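Local coordinates for dehalogenase (PDB 6A41), which probably acts as an oxidoreductase in dehalogenation, on the Rossmann-type scaffold of the enoyl-(acyl carrier protein) reductase family, at residues 80-85 with 129-134. Residues are numbered along the deposited sequence; the frame is centred on the assembly and turned at random.
Sequences LVNNDA and GRIVFV
Leu-80 and Asn-82 each use both their N-H and their C=O toward the strand of Arg-130, Val-132 and Val-134, joining the two strands as parallel neighbours 4.7 Å apart at the axes. The amide of Leu-80 donates to the carbonyl of Arg-130, and Val-132 N returns an almost straight bond (175°) to Leu-80 O at 2.8 Å. Asn-82 N then reaches Val-132 O, and Val-134 N closes on Asn-82 O. Longer CA-H...O contacts from Ile-131 and Val-81 add to the grip on Leu-80 O and Val-132 O. Beyond the last bond a water bridges the two segments, its oxygen 2.6 Å from Asp-84 OD2 and 2.9 Å from Val-134 O.

On the face carrying Leu-80, Asn-82, Ile-131 and Phe-133, the Asn-82 side chain runs alongside the phenyl ring. Its OD1 sits over one ring face near the rim, 3.7 Å from Phe-133 CE2, with amide and ring planes 39° apart. An alanine in place of Phe-133 would probably open a gap beside this amide and let it turn more freely. Leu-80 places CB and CD2 equally against Ile-131 CD1, both at 4.0 Å.

The other face joins Val-81 CG1 to Val-134 CG2 at 3.7 Å; CG2, anti to its own carbonyl carbon, also lies against Asn-82 O.

These are adjacent central strands of the Rossmann-type parallel sheet, joined through helix 98-126, which covers Asn-82 and Phe-133, while helix 214-225 packs on Val-81, Val-132 and Val-134. Strand 7-10 flanks Val-81, and strand 172-179 bonds to Ile-131.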
# COMPACT_ATOMS: atom_id res chain seq x y z
N LEU A 80 -22.29 7.21 10.94
CA LEU A 80 -22.66 5.81 10.84
C LEU A 80 -21.45 4.95 11.12
O LEU A 80 -20.44 5.02 10.35
CB LEU A 80 -23.26 5.46 9.51
CG LEU A 80 -23.46 3.99 9.08
CD1 LEU A 80 -24.49 3.39 10.06
CD2 LEU A 80 -23.94 3.87 7.66
N VAL A 81 -21.53 4.08 12.10
CA VAL A 81 -20.48 3.12 12.31
C VAL A 81 -20.97 1.77 11.83
O VAL A 81 -21.90 1.16 12.48
CB VAL A 81 -20.09 3.06 13.81
CG1 VAL A 81 -19.09 1.98 14.05
CG2 VAL A 81 -19.59 4.40 14.30
N ASN A 82 -20.50 1.33 10.68
CA ASN A 82 -20.95 0.08 10.10
C ASN A 82 -20.07 -1.02 10.76
O ASN A 82 -18.97 -1.22 10.33
CB ASN A 82 -20.74 0.04 8.63
CG ASN A 82 -21.84 0.71 7.79
OD1 ASN A 82 -21.52 1.46 6.87
ND2 ASN A 82 -23.01 0.28 7.96
N ASN A 83 -20.57 -1.66 11.80
CA ASN A 83 -19.92 -2.64 12.61
C ASN A 83 -20.41 -4.03 12.16
O ASN A 83 -21.46 -4.48 12.50
CB ASN A 83 -20.22 -2.33 14.06
CG ASN A 83 -19.70 -3.38 15.00
OD1 ASN A 83 -18.48 -3.65 15.06
ND2 ASN A 83 -20.58 -3.94 15.78
N ASP A 84 -19.66 -4.62 11.24
CA ASP A 84 -20.05 -5.80 10.49
C ASP A 84 -19.06 -6.92 10.78
O ASP A 84 -17.84 -6.71 10.78
CB ASP A 84 -20.12 -5.47 8.97
CG ASP A 84 -20.94 -4.21 8.73
OD1 ASP A 84 -22.16 -4.27 8.95
OD2 ASP A 84 -20.33 -3.15 8.42
N ALA A 85 -19.61 -8.11 11.06
CA ALA A 85 -18.82 -9.28 11.41
C ALA A 85 -19.52 -10.59 11.07
O ALA A 85 -20.63 -10.77 11.48
CB ALA A 85 -18.45 -9.28 12.84
N GLY A 129 -21.06 14.66 7.63
CA GLY A 129 -21.26 13.35 8.06
C GLY A 129 -19.95 12.57 8.13
O GLY A 129 -18.91 13.00 7.63
N ARG A 130 -20.09 11.39 8.68
CA ARG A 130 -18.99 10.49 8.85
C ARG A 130 -19.51 9.08 8.61
O ARG A 130 -20.56 8.70 9.15
CB ARG A 130 -18.44 10.54 10.27
CG ARG A 130 -17.93 11.85 10.70
CD ARG A 130 -16.52 11.97 10.20
NE ARG A 130 -15.93 13.21 10.69
CZ ARG A 130 -16.13 14.41 10.23
NH1 ARG A 130 -16.86 14.66 9.15
NH2 ARG A 130 -15.50 15.40 10.77
N ILE A 131 -18.85 8.31 7.80
CA ILE A 131 -19.19 6.90 7.69
C ILE A 131 -17.91 6.07 8.04
O ILE A 131 -16.84 6.33 7.42
CB ILE A 131 -19.58 6.53 6.24
CG1 ILE A 131 -20.68 7.33 5.57
CG2 ILE A 131 -19.90 5.04 6.13
CD1 ILE A 131 -22.00 7.02 6.02
N VAL A 132 -17.97 5.20 9.04
CA VAL A 132 -16.80 4.37 9.44
C VAL A 132 -17.18 2.91 9.29
O VAL A 132 -18.19 2.47 9.86
CB VAL A 132 -16.29 4.66 10.85
CG1 VAL A 132 -15.15 3.70 11.26
CG2 VAL A 132 -16.04 6.16 11.11
N PHE A 133 -16.46 2.19 8.44
CA PHE A 133 -16.59 0.77 8.36
C PHE A 133 -15.73 0.14 9.41
O PHE A 133 -14.46 0.32 9.43
CB PHE A 133 -16.27 0.27 6.94
CG PHE A 133 -17.24 0.71 5.87
CD1 PHE A 133 -17.16 1.97 5.31
CD2 PHE A 133 -18.17 -0.14 5.38
CE1 PHE A 133 -18.03 2.39 4.31
CE2 PHE A 133 -19.08 0.30 4.38
CZ PHE A 133 -19.02 1.58 3.92
N VAL A 134 -16.27 -0.68 10.25
CA VAL A 134 -15.38 -1.44 11.17
C VAL A 134 -15.02 -2.73 10.46
O VAL A 134 -15.91 -3.54 10.18
CB VAL A 134 -15.99 -1.81 12.46
CG1 VAL A 134 -14.93 -2.32 13.42
CG2 VAL A 134 -16.64 -0.56 13.04
O HOH W 1 -17.75 -2.90 8.00